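Local coordinates for protein GH26C (Muricauda sp. MAR_2010_75, PDB 6Q78) that probably hydrolyses internal beta-1,4-mannosidic linkages in mannans as an endo-acting beta-mannanase of glycoside hydrolase family 26, at residues Ser115-Ile120 and Ala204-Ser209; Asp123-Thr128 and Gln135-Ile140; Asn273-Phe276 and Glu280-Ala283; Tyr299-Asn304 and Glu311-Lys316. All blocks are in the same frame, centred on the assembly; numbering follows the deposited sequence.

Contact 1: residues Ser115-Ile120 and Ala204-Ser209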
loop_
_atom_site.group_PDB
_atom_site.type_symbol
_atom_site.label_atom_id
_atom_site.label_comp_id
_atom_site.label_asym_id
_atom_site.label_seq_id
_atom_site.Cartn_x
_atom_site.Cartn_y
_atom_site.Cartn_z
ATOM N N SER A 115 -1.016 -2.369 -6.602
ATOM C CA SER A 115 -0.302 -3.336 -7.456
ATOM C C SER A 115 0.895 -3.894 -6.693
ATOM O O SER A 115 1.173 -3.502 -5.553
ATOM C CB SER A 115 0.234 -2.617 -8.706
ATOM O OG SER A 115 -0.912 -2.168 -9.473
ATOM N N ASP A 116 1.604 -4.839 -7.319
ATOM C CA ASP A 116 2.669 -5.580 -6.623
ATOM C C ASP A 116 3.858 -5.678 -7.560
ATOM O O ASP A 116 3.704 -5.995 -8.744
ATOM C CB ASP A 116 2.150 -6.982 -6.267
ATOM C CG ASP A 116 2.988 -7.702 -5.189
ATOM O OD1 ASP A 116 4.236 -7.529 -5.108
ATOM O OD2 ASP A 116 2.371 -8.538 -4.453
ATOM N N PHE A 117 5.059 -5.421 -7.038
ATOM C CA PHE A 117 6.289 -5.652 -7.806
ATOM C C PHE A 117 6.679 -7.125 -7.942
ATOM O O PHE A 117 7.604 -7.425 -8.717
ATOM C CB PHE A 117 7.458 -4.859 -7.211
ATOM C CG PHE A 117 7.480 -3.413 -7.634
ATOM C CD1 PHE A 117 7.704 -3.084 -8.968
ATOM C CD2 PHE A 117 7.320 -2.395 -6.711
ATOM C CE1 PHE A 117 7.727 -1.745 -9.386
ATOM C CE2 PHE A 117 7.334 -1.018 -7.112
ATOM C CZ PHE A 117 7.549 -0.730 -8.482
ATOM N N MET A 118 5.996 -8.042 -7.243
ATOM C CA MET A 118 6.304 -9.482 -7.270
ATOM C C MET A 118 6.697 -10.038 -8.648
ATOM O O MET A 118 7.794 -10.606 -8.821
ATOM C CB MET A 118 5.069 -10.205 -6.738
ATOM C CG MET A 118 5.191 -11.729 -6.769
ATOM S SD MET A 118 3.703 -12.521 -6.064
ATOM C CE MET A 118 2.328 -11.938 -7.062
ATOM N N PHE A 119 5.800 -9.957 -9.630
ATOM C CA PHE A 119 6.105 -10.566 -10.920
ATOM C C PHE A 119 7.110 -9.721 -11.713
ATOM O O PHE A 119 7.806 -10.252 -12.595
ATOM C CB PHE A 119 4.790 -10.754 -11.700
ATOM C CG PHE A 119 3.862 -11.858 -11.145
ATOM C CD1 PHE A 119 4.376 -13.007 -10.540
ATOM C CD2 PHE A 119 2.493 -11.651 -11.130
ATOM C CE1 PHE A 119 3.528 -13.991 -10.016
ATOM C CE2 PHE A 119 1.637 -12.656 -10.630
ATOM C CZ PHE A 119 2.165 -13.793 -10.052
ATOM N N ILE A 120 7.191 -8.421 -11.430
ATOM C CA ILE A 120 8.120 -7.550 -12.127
ATOM C C ILE A 120 9.554 -7.890 -11.759
ATOM O O ILE A 120 10.476 -7.704 -12.582
ATOM C CB ILE A 120 7.722 -6.098 -11.807
ATOM C CG1 ILE A 120 6.304 -5.841 -12.359
ATOM C CG2 ILE A 120 8.738 -5.085 -12.348
ATOM C CD1 ILE A 120 5.685 -4.543 -11.839
ATOM N N ALA A 204 13.384 0.390 -10.452
ATOM C CA ALA A 204 13.601 1.764 -10.903
ATOM C C ALA A 204 13.299 1.924 -12.383
ATOM O O ALA A 204 12.659 2.911 -12.779
ATOM C CB ALA A 204 15.039 2.184 -10.603
ATOM N N SER A 205 13.764 0.991 -13.227
ATOM C CA SER A 205 13.519 1.133 -14.656
ATOM C C SER A 205 12.029 1.011 -14.955
ATOM O O SER A 205 11.488 1.775 -15.778
ATOM C CB SER A 205 14.358 0.141 -15.465
ATOM O OG SER A 205 13.934 -1.175 -15.241
ATOM N N PHE A 206 11.328 0.106 -14.264
ATOM C CA PHE A 206 9.885 0.030 -14.463
ATOM C C PHE A 206 9.228 1.326 -14.026
ATOM O O PHE A 206 8.358 1.873 -14.730
ATOM C CB PHE A 206 9.306 -1.161 -13.672
ATOM C CG PHE A 206 7.814 -1.290 -13.771
ATOM C CD1 PHE A 206 6.982 -0.641 -12.872
ATOM C CD2 PHE A 206 7.240 -2.026 -14.801
ATOM C CE1 PHE A 206 5.601 -0.782 -12.968
ATOM C CE2 PHE A 206 5.862 -2.139 -14.914
ATOM C CZ PHE A 206 5.046 -1.530 -14.012
ATOM N N THR A 207 9.582 1.798 -12.829
ATOM C CA THR A 207 8.918 2.989 -12.295
ATOM C C THR A 207 9.172 4.221 -13.172
ATOM O O THR A 207 8.251 5.026 -13.418
ATOM C CB THR A 207 9.410 3.209 -10.867
ATOM O OG1 THR A 207 9.023 2.095 -10.048
ATOM C CG2 THR A 207 8.796 4.480 -10.253
ATOM N N LYS A 208 10.406 4.390 -13.669
ATOM C CA LYS A 208 10.700 5.547 -14.514
ATOM C C LYS A 208 10.111 5.419 -15.906
ATOM O O LYS A 208 10.153 6.404 -16.660
ATOM C CB LYS A 208 12.192 5.712 -14.653
ATOM C CG LYS A 208 12.885 6.133 -13.411
ATOM C CD LYS A 208 14.378 6.204 -13.755
ATOM C CE LYS A 208 15.182 6.659 -12.641
ATOM N NZ LYS A 208 16.580 6.761 -13.178
ATOM N N SER A 209 9.551 4.260 -16.257
ATOM C CA SER A 209 8.912 4.048 -17.546
ATOM C C SER A 209 7.449 4.449 -17.535
ATOM O O SER A 209 6.826 4.447 -18.599
ATOM C CB SER A 209 8.988 2.571 -17.985
ATOM O OG SER A 209 7.931 1.789 -17.427
#
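Phe206 O is gripped twice by Ser209. The hydroxyl OG of Ser209 donates to Phe206 O at 2.7 Å, and the backbone N of Ser209 adds a second bond to Phe206 O. The ring of the same Phe206 carries the contact with the chain that follows strand 112-116. Its CG lies anti to the backbone N (chi1 178°), which sends the ring off helix 193-208 toward Ile120 and Phe117. Ile120 drops CD1 over the centre of one face of the ring. This CH-pi contact measures 3.8 Å from Ile120 CD1 to the Phe206 centroid, only 13° off the ring normal. Phe117 approaches differently. Its CE1 is 3.7 Å from Phe206 CD1, and the two rings form an oblique pair with planes at 85°. The same edge of Phe117 meets Thr207, with CZ 3.6 Å from Thr207 OG1. That hydroxyl is hydrogen-bonded to Ile203 O, one turn back in the helix. Phe117 also stacks on Phe156 of the neighbouring strand. Where the strand ends, Asp116 forms an Asx turn: Met118 N donates to Asp116 OD1 at 2.8 Å, from above the carboxylate plane. Lys202, earlier on the helix, gives a hydrogen bond from its NZ to Ile120 O. Between 115-120 and 204-209 themselves none crosses, so their buried contact rests on dispersion and CH-pi contact.

Contact 2: residues Asp123-Thr128 and Gln135-Ile140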
loop_
_atom_site.group_PDB
_atom_site.type_symbol
_atom_site.label_atom_id
_atom_site.label_comp_id
_atom_site.label_asym_id
_atom_site.label_seq_id
_atom_site.Cartn_x
_atom_site.Cartn_y
_atom_site.Cartn_z
ATOM N N ASP A 123 12.873 -13.776 -10.815
ATOM C CA ASP A 123 14.086 -14.235 -11.488
ATOM C C ASP A 123 13.819 -14.662 -12.920
ATOM O O ASP A 123 14.686 -14.526 -13.784
ATOM C CB ASP A 123 14.664 -15.454 -10.769
ATOM C CG ASP A 123 15.296 -15.140 -9.403
ATOM O OD1 ASP A 123 15.495 -13.967 -9.084
ATOM O OD2 ASP A 123 15.621 -16.113 -8.679
ATOM N N LEU A 124 12.634 -15.188 -13.201
ATOM C CA LEU A 124 12.375 -15.709 -14.532
ATOM C C LEU A 124 11.725 -14.696 -15.461
ATOM O O LEU A 124 11.420 -15.033 -16.608
ATOM C CB LEU A 124 11.469 -16.936 -14.460
ATOM C CG LEU A 124 12.086 -18.124 -13.734
ATOM C CD1 LEU A 124 11.167 -19.315 -13.924
ATOM C CD2 LEU A 124 13.477 -18.417 -14.273
ATOM N N ASN A 125 11.600 -13.439 -15.047
ATOM C CA ASN A 125 11.049 -12.419 -15.929
ATOM C C ASN A 125 12.165 -11.899 -16.818
ATOM O O ASN A 125 12.985 -11.098 -16.386
ATOM C CB ASN A 125 10.481 -11.287 -15.074
ATOM C CG ASN A 125 9.772 -10.216 -15.911
ATOM O OD1 ASN A 125 10.094 -10.035 -17.114
ATOM N ND2 ASN A 125 8.851 -9.457 -15.276
ATOM N N ASP A 126 12.174 -12.329 -18.083
ATOM C CA ASP A 126 13.197 -11.967 -19.051
ATOM C C ASP A 126 12.792 -10.792 -19.933
ATOM O O ASP A 126 13.537 -10.426 -20.857
ATOM C CB ASP A 126 13.610 -13.182 -19.894
ATOM C CG ASP A 126 12.501 -13.722 -20.751
ATOM O OD1 ASP A 126 12.516 -14.949 -21.013
ATOM O OD2 ASP A 126 11.652 -12.952 -21.218
ATOM N N GLY A 127 11.634 -10.185 -19.678
ATOM C CA GLY A 127 11.306 -8.964 -20.357
ATOM C C GLY A 127 10.735 -9.111 -21.736
ATOM O O GLY A 127 10.539 -8.088 -22.409
ATOM N N THR A 128 10.422 -10.332 -22.188
ATOM C CA THR A 128 10.037 -10.522 -23.578
ATOM C C THR A 128 8.614 -11.047 -23.714
ATOM O O THR A 128 8.051 -11.600 -22.762
ATOM C CB THR A 128 10.989 -11.466 -24.318
ATOM O OG1 THR A 128 10.781 -12.828 -23.854
ATOM C CG2 THR A 128 12.428 -11.063 -24.102
ATOM N N GLN A 135 4.400 -10.705 -19.262
ATOM C CA GLN A 135 3.004 -10.413 -19.581
ATOM C C GLN A 135 2.285 -9.838 -18.371
ATOM O O GLN A 135 1.465 -8.903 -18.512
ATOM C CB GLN A 135 2.302 -11.681 -20.082
ATOM C CG GLN A 135 2.824 -12.137 -21.434
ATOM C CD GLN A 135 2.336 -13.513 -21.801
ATOM O OE1 GLN A 135 1.433 -14.051 -21.157
ATOM N NE2 GLN A 135 2.941 -14.107 -22.840
ATOM N N GLN A 136 2.564 -10.360 -17.164
ATOM C CA GLN A 136 1.945 -9.795 -15.955
ATOM C C GLN A 136 2.439 -8.378 -15.718
ATOM O O GLN A 136 1.644 -7.493 -15.383
ATOM C CB GLN A 136 2.246 -10.686 -14.741
ATOM C CG GLN A 136 1.661 -12.128 -14.899
ATOM C CD GLN A 136 0.159 -12.093 -15.133
ATOM O OE1 GLN A 136 -0.603 -11.697 -14.250
ATOM N NE2 GLN A 136 -0.264 -12.445 -16.333
ATOM N N GLU A 137 3.743 -8.156 -15.881
ATOM C CA GLU A 137 4.338 -6.825 -15.745
ATOM C C GLU A 137 3.648 -5.835 -16.671
ATOM O O GLU A 137 3.304 -4.711 -16.260
ATOM C CB GLU A 137 5.822 -6.930 -16.100
ATOM C CG GLU A 137 6.482 -5.573 -16.242
ATOM C CD GLU A 137 7.962 -5.694 -16.536
ATOM O OE1 GLU A 137 8.574 -6.669 -16.070
ATOM O OE2 GLU A 137 8.535 -4.800 -17.209
ATOM N N ASN A 138 3.404 -6.242 -17.908
ATOM C CA ASN A 138 2.794 -5.332 -18.875
ATOM C C ASN A 138 1.342 -5.047 -18.543
ATOM O O ASN A 138 0.857 -3.915 -18.754
ATOM C CB ASN A 138 2.882 -5.960 -20.254
ATOM C CG ASN A 138 2.505 -5.018 -21.328
ATOM O OD1 ASN A 138 3.269 -4.110 -21.661
ATOM N ND2 ASN A 138 1.324 -5.222 -21.901
ATOM N N GLN A 139 0.622 -6.055 -18.043
ATOM C CA GLN A 139 -0.743 -5.806 -17.596
ATOM C C GLN A 139 -0.779 -4.870 -16.381
ATOM O O GLN A 139 -1.636 -3.970 -16.308
ATOM C CB GLN A 139 -1.447 -7.125 -17.264
ATOM C CG GLN A 139 -2.956 -6.820 -16.919
ATOM C CD GLN A 139 -3.695 -6.184 -18.111
ATOM O OE1 GLN A 139 -4.119 -4.992 -18.086
ATOM N NE2 GLN A 139 -3.838 -6.958 -19.162
ATOM N N ILE A 140 0.150 -5.043 -15.427
ATOM C CA ILE A 140 0.257 -4.106 -14.309
ATOM C C ILE A 140 0.515 -2.704 -14.829
ATOM O O ILE A 140 -0.144 -1.727 -14.420
ATOM C CB ILE A 140 1.361 -4.559 -13.336
ATOM C CG1 ILE A 140 0.936 -5.840 -12.635
ATOM C CG2 ILE A 140 1.616 -3.437 -12.303
ATOM C CD1 ILE A 140 2.130 -6.617 -12.004
#
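An Asx turn at Asn125 lies in the loop between strand 112-116 and helix 132-150 of the TIM barrel, and its side chain ties that loop to Glu137 on the helix. Asn125 OD1 accepts from Gly127 N at 3.0 Å, nearly in line with the carbonyl bond. The amide nitrogen faces the helix: Asn125 ND2 donates to Glu137 OE1 at 2.9 Å. The bond is somewhat bent (140°), with the carboxylate oxygen tilted out of the amide plane. The amide and carboxylate planes stand 45° apart. Glu137 reaches the loop because its CG is anti to the backbone N (chi1 169°) and the chain runs on extended. Its OE1 has a second and stronger partner in Lys202 NZ, from helix 193-208, which probably favours the ionised carboxylate. Asn125 ND2 also donates to Phe119 O, so one amide joins two parts of the loop and the helix. With a leucine in place of Asn125, Gly127 N would probably lose its acceptor and Glu137 OE1 and Phe119 O their amide donor, setting the turn free to shift. Gly127 has a left-handed backbone, where a side chain would press on the carbonyl of Asp126. A second Asx turn follows. Asp126 OD2 accepts from Thr128 N at 3.1 Å and also from the hydroxyl, with Thr128 OG1 2.8 Å from Asp126 OD2.

Contact 3: residues Asn273-Phe276 and Glu280-Ala283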
loop_
_atom_site.group_PDB
_atom_site.type_symbol
_atom_site.label_atom_id
_atom_site.label_comp_id
_atom_site.label_asym_id
_atom_site.label_seq_id
_atom_site.Cartn_x
_atom_site.Cartn_y
_atom_site.Cartn_z
ATOM N N ASN A 273 -0.546 -5.390 12.710
ATOM C CA ASN A 273 -1.289 -4.753 13.801
ATOM C C ASN A 273 -0.741 -5.087 15.189
ATOM O O ASN A 273 -1.456 -4.920 16.183
ATOM C CB ASN A 273 -2.773 -5.124 13.733
ATOM C CG ASN A 273 -2.997 -6.598 14.055
ATOM O OD1 ASN A 273 -2.076 -7.279 14.499
ATOM N ND2 ASN A 273 -4.209 -7.077 13.884
ATOM N N ARG A 274 0.518 -5.513 15.268
ATOM C CA ARG A 274 1.085 -6.079 16.489
ATOM C C ARG A 274 1.813 -5.006 17.304
ATOM O O ARG A 274 2.990 -5.103 17.614
ATOM C CB ARG A 274 2.014 -7.239 16.152
ATOM C CG ARG A 274 1.247 -8.409 15.534
ATOM C CD ARG A 274 2.246 -9.419 14.945
ATOM N NE ARG A 274 3.012 -10.009 16.027
ATOM C CZ ARG A 274 2.661 -11.108 16.685
ATOM N NH1 ARG A 274 1.541 -11.751 16.375
ATOM N NH2 ARG A 274 3.434 -11.564 17.658
ATOM N N PHE A 275 1.065 -3.951 17.628
ATOM C CA PHE A 275 1.560 -2.898 18.494
ATOM C C PHE A 275 0.381 -2.253 19.208
ATOM O O PHE A 275 -0.749 -2.242 18.706
ATOM C CB PHE A 275 2.342 -1.847 17.674
ATOM C CG PHE A 275 1.500 -1.102 16.685
ATOM C CD1 PHE A 275 0.876 0.106 17.018
ATOM C CD2 PHE A 275 1.334 -1.597 15.400
ATOM C CE1 PHE A 275 0.107 0.805 16.081
ATOM C CE2 PHE A 275 0.545 -0.904 14.475
ATOM C CZ PHE A 275 -0.075 0.286 14.826
ATOM N N PHE A 276 0.677 -1.690 20.382
ATOM C CA PHE A 276 -0.306 -0.986 21.186
ATOM C C PHE A 276 0.183 0.375 21.633
ATOM O O PHE A 276 -0.499 1.021 22.445
ATOM C CB PHE A 276 -0.637 -1.781 22.454
ATOM C CG PHE A 276 -1.347 -3.064 22.193
ATOM C CD1 PHE A 276 -2.722 -3.101 22.159
ATOM C CD2 PHE A 276 -0.634 -4.235 22.000
ATOM C CE1 PHE A 276 -3.392 -4.271 21.932
ATOM C CE2 PHE A 276 -1.299 -5.416 21.762
ATOM C CZ PHE A 276 -2.683 -5.432 21.729
ATOM N N GLU A 280 6.159 1.009 20.306
ATOM C CA GLU A 280 6.198 -0.267 19.603
ATOM C C GLU A 280 6.019 -0.072 18.108
ATOM O O GLU A 280 6.695 -0.733 17.319
ATOM C CB GLU A 280 5.211 -1.281 20.175
ATOM C CG GLU A 280 5.438 -2.728 19.655
ATOM C CD GLU A 280 6.866 -3.322 19.894
ATOM O OE1 GLU A 280 7.644 -2.879 20.795
ATOM O OE2 GLU A 280 7.206 -4.283 19.169
ATOM N N TYR A 281 5.158 0.868 17.698
ATOM C CA TYR A 281 5.040 1.175 16.274
ATOM C C TYR A 281 6.374 1.604 15.696
ATOM O O TYR A 281 6.700 1.277 14.552
ATOM C CB TYR A 281 4.008 2.281 16.050
ATOM C CG TYR A 281 3.805 2.575 14.601
ATOM C CD1 TYR A 281 2.987 1.767 13.827
ATOM C CD2 TYR A 281 4.432 3.662 13.995
ATOM C CE1 TYR A 281 2.801 2.050 12.452
ATOM C CE2 TYR A 281 4.262 3.946 12.651
ATOM C CZ TYR A 281 3.454 3.137 11.888
ATOM O OH TYR A 281 3.313 3.461 10.541
ATOM N N LEU A 282 7.153 2.371 16.460
ATOM C CA LEU A 282 8.408 2.962 15.993
ATOM C C LEU A 282 9.625 2.050 16.184
ATOM O O LEU A 282 10.750 2.452 15.819
ATOM C CB LEU A 282 8.657 4.318 16.699
ATOM C CG LEU A 282 7.682 5.455 16.352
ATOM C CD1 LEU A 282 7.813 6.613 17.330
ATOM C CD2 LEU A 282 7.942 5.962 14.945
ATOM N N ALA A 283 9.431 0.846 16.730
ATOM C CA ALA A 283 10.559 -0.033 17.042
ATOM C C ALA A 283 11.525 -0.211 15.865
ATOM O O ALA A 283 12.751 -0.111 16.038
ATOM C CB ALA A 283 10.063 -1.379 17.580
HETATM O O HOH W 1 5.519 -5.953 18.052
#
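Phe275 and Tyr281 form a T-shaped (edge-to-face) pair in the beta-alpha connection between strands 265-269 and 293-298 of the TIM barrel. The two side chains run alongside each other in the same direction. Tyr281 presents its edge and Phe275 receives it on one face. The planes are inclined at 66°, and the ring centroids are 5.0 Å apart. The nearest approach is 3.5 Å, from Tyr281 CD1 to Phe275 CZ, and CD1 sits toward the rim of the Phe275 ring. Tyr281 CB lies over the face as well, 4.3 Å from the Phe275 centroid, in a CH-pi contact. Phe275 takes a less common rotamer, with CG lodged between the backbone N and the carbonyl carbon (chi1 65°). This turns its face to the short helix 278-281. The far end of Tyr281 is fixed by a hydrogen bond from its OH to Gly295 O, and Met296 of the same strand touches Phe275. The pair thus spans from the loop and helix to the barrel wall. Exchanging Phe275 for a serine would probably open a gap beside Met296 and leave the edge of Tyr281 without the face it packs on. Nearer the surface, the stem of Glu280 lies alongside Phe275, with Glu280 CG 3.8 Å from Phe275 CB. Arg274 centres an inverse gamma turn, with a weak bond from Phe275 N to Asn273 O. A water completes the contact: it donates to Arg274 O at 2.7 Å and to Glu280 OE2 at 2.6 Å.

Contact 4: residues Tyr299-Asn304 and Glu311-Lys316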
loop_
_atom_site.group_PDB
_atom_site.type_symbol
_atom_site.label_atom_id
_atom_site.label_comp_id
_atom_site.label_asym_id
_atom_site.label_seq_id
_atom_site.Cartn_x
_atom_site.Cartn_y
_atom_site.Cartn_z
ATOM N N TYR A 299 -6.099 -6.849 9.398
ATOM C CA TYR A 299 -7.224 -7.760 9.228
ATOM C C TYR A 299 -7.646 -8.380 10.555
ATOM O O TYR A 299 -8.841 -8.594 10.777
ATOM C CB TYR A 299 -6.826 -8.919 8.302
ATOM C CG TYR A 299 -6.352 -8.470 6.922
ATOM C CD1 TYR A 299 -5.015 -8.121 6.694
ATOM C CD2 TYR A 299 -7.263 -8.339 5.871
ATOM C CE1 TYR A 299 -4.593 -7.737 5.408
ATOM C CE2 TYR A 299 -6.864 -7.912 4.635
ATOM C CZ TYR A 299 -5.531 -7.638 4.410
ATOM O OH TYR A 299 -5.132 -7.228 3.134
ATOM N N GLY A 300 -6.694 -8.638 11.447
ATOM C CA GLY A 300 -6.998 -9.427 12.633
ATOM C C GLY A 300 -8.028 -8.795 13.556
ATOM O O GLY A 300 -8.877 -9.500 14.113
ATOM N N ASP A 301 -7.981 -7.457 13.720
ATOM C CA ASP A 301 -8.934 -6.852 14.642
ATOM C C ASP A 301 -10.339 -6.794 14.073
ATOM O O ASP A 301 -11.289 -6.576 14.842
ATOM C CB ASP A 301 -8.454 -5.476 15.084
ATOM C CG ASP A 301 -7.191 -5.551 15.928
ATOM O OD1 ASP A 301 -7.053 -6.512 16.724
ATOM O OD2 ASP A 301 -6.336 -4.646 15.781
ATOM N N PHE A 302 -10.490 -7.084 12.786
ATOM C CA PHE A 302 -11.781 -7.128 12.117
ATOM C C PHE A 302 -12.300 -8.545 11.898
ATOM O O PHE A 302 -13.424 -8.716 11.416
ATOM C CB PHE A 302 -11.714 -6.374 10.785
ATOM C CG PHE A 302 -11.439 -4.897 10.932
ATOM C CD1 PHE A 302 -12.372 -4.061 11.533
ATOM C CD2 PHE A 302 -10.244 -4.349 10.488
ATOM C CE1 PHE A 302 -12.128 -2.710 11.682
ATOM C CE2 PHE A 302 -10.001 -2.982 10.632
ATOM C CZ PHE A 302 -10.960 -2.163 11.225
ATOM N N ASN A 303 -11.543 -9.571 12.287
ATOM C CA ASN A 303 -11.905 -10.944 11.929
ATOM C C ASN A 303 -12.836 -11.529 12.990
ATOM O O ASN A 303 -12.442 -12.305 13.869
ATOM C CB ASN A 303 -10.659 -11.802 11.733
ATOM C CG ASN A 303 -10.989 -13.132 11.058
ATOM O OD1 ASN A 303 -12.146 -13.525 10.999
ATOM N ND2 ASN A 303 -9.972 -13.813 10.532
ATOM N N ASN A 304 -14.107 -11.120 12.912
ATOM C CA ASN A 304 -15.139 -11.570 13.851
ATOM C C ASN A 304 -14.710 -11.356 15.305
ATOM O O ASN A 304 -14.822 -12.253 16.140
ATOM C CB ASN A 304 -15.469 -13.055 13.667
ATOM C CG ASN A 304 -16.036 -13.385 12.328
ATOM O OD1 ASN A 304 -15.382 -14.053 11.521
ATOM N ND2 ASN A 304 -17.272 -12.978 12.091
ATOM N N GLU A 311 -12.484 -1.468 18.548
ATOM C CA GLU A 311 -11.795 -0.517 19.421
ATOM C C GLU A 311 -10.277 -0.649 19.290
ATOM O O GLU A 311 -9.566 0.355 19.154
ATOM C CB GLU A 311 -12.226 -0.719 20.877
ATOM C CG GLU A 311 -13.716 -0.532 21.104
ATOM C CD GLU A 311 -14.123 -0.857 22.534
ATOM O OE1 GLU A 311 -15.138 -1.562 22.717
ATOM O OE2 GLU A 311 -13.426 -0.413 23.469
ATOM N N ARG A 312 -9.756 -1.881 19.343
ATOM C CA ARG A 312 -8.325 -2.075 19.105
ATOM C C ARG A 312 -7.897 -1.454 17.779
ATOM O O ARG A 312 -6.873 -0.771 17.707
ATOM C CB ARG A 312 -7.968 -3.568 19.124
ATOM C CG ARG A 312 -8.202 -4.212 20.462
ATOM C CD ARG A 312 -7.537 -5.591 20.564
ATOM N NE ARG A 312 -7.913 -6.526 19.494
ATOM C CZ ARG A 312 -8.900 -7.425 19.567
ATOM N NH1 ARG A 312 -9.671 -7.501 20.633
ATOM N NH2 ARG A 312 -9.119 -8.238 18.541
ATOM N N ALA A 313 -8.654 -1.709 16.709
ATOM C CA ALA A 313 -8.267 -1.173 15.403
ATOM C C ALA A 313 -8.231 0.350 15.418
ATOM O O ALA A 313 -7.315 0.966 14.864
ATOM C CB ALA A 313 -9.222 -1.672 14.313
ATOM N N ASN A 314 -9.218 0.979 16.054
ATOM C CA ASN A 314 -9.217 2.435 16.128
ATOM C C ASN A 314 -8.051 2.960 16.964
ATOM O O ASN A 314 -7.419 3.969 16.597
ATOM C CB ASN A 314 -10.545 2.903 16.713
ATOM C CG ASN A 314 -10.637 4.408 16.839
ATOM O OD1 ASN A 314 -10.675 4.938 17.956
ATOM N ND2 ASN A 314 -10.676 5.108 15.698
ATOM N N GLN A 315 -7.770 2.320 18.093
ATOM C CA GLN A 315 -6.667 2.759 18.947
ATOM C C GLN A 315 -5.332 2.662 18.216
ATOM O O GLN A 315 -4.467 3.541 18.354
ATOM C CB GLN A 315 -6.630 1.928 20.236
ATOM C CG GLN A 315 -7.791 2.274 21.163
ATOM C CD GLN A 315 -7.991 1.286 22.283
ATOM O OE1 GLN A 315 -7.341 0.251 22.335
ATOM N NE2 GLN A 315 -8.904 1.607 23.189
ATOM N N LYS A 316 -5.121 1.576 17.468
ATOM C CA LYS A 316 -3.855 1.448 16.774
ATOM C C LYS A 316 -3.765 2.464 15.640
ATOM O O LYS A 316 -2.718 3.102 15.452
ATOM C CB LYS A 316 -3.702 0.010 16.288
ATOM C CG LYS A 316 -3.568 -1.012 17.430
ATOM C CD LYS A 316 -3.749 -2.425 16.867
ATOM C CE LYS A 316 -3.802 -3.468 17.990
ATOM N NZ LYS A 316 -3.964 -4.825 17.328
HETATM O O HOH W 2 -4.601 -7.213 18.832
#
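Asp301 is held by two cations of helix 306-327, one at each carboxylate oxygen. Arg312 grips OD1 side-on with two nitrogens: Arg312 NE is 2.9 Å from Asp301 OD1, and NH2 is 3.2 Å from the same OD1. The NE bond is the straighter, at 158° against 136°. Both come from the same face of the carboxylate, and OD1 sits in the plane of the guanidinium, at its edge. Lys316, on an extended chain, runs head-on against the Asp301 side chain. Its NZ meets the syn lone pair of Asp301 OD2 at 2.8 Å. Asn298 ND2 adds a bond to OD2. This buried carboxylate probably stays ionised in such company. A water accepts from Lys316 NZ and donates weakly to Asp301 OD1. Beneath the charges the packing is apolar. Asp301 CB rests on Ala313 CB at 4.0 Å. Phe302 starts off away from the helix, but its ring swings back (chi1 -64°) and puts CZ 3.6 Å from Ala313 CB. The short 3-10 segment 300-302, which follows strand 293-298, is thus bound to residues 312-316 of helix 306-327, while helix 351-361 meets both Phe302 and Ala313 through Ala359.

All four contacts belong to one TIM barrel and follow the order of its beta-alpha units. Contact 2 falls within the chain spanned by contact 1, and their centres are 10 Å apart. Both use the chain leaving strand 112-116, and Glu137 of helix 132-150 packs on Phe206 of helix 193-208. Contacts 3 and 4 come later in series, with centres 14 Å apart. They meet where Lys316 NZ of helix 306-327 bonds Asn273 O. The two pairs lie on opposite sides of the chain's centre, with centres about 29 to 36 Å apart. Each pair thus joins neighbouring loops and helices on its own side of the barrel.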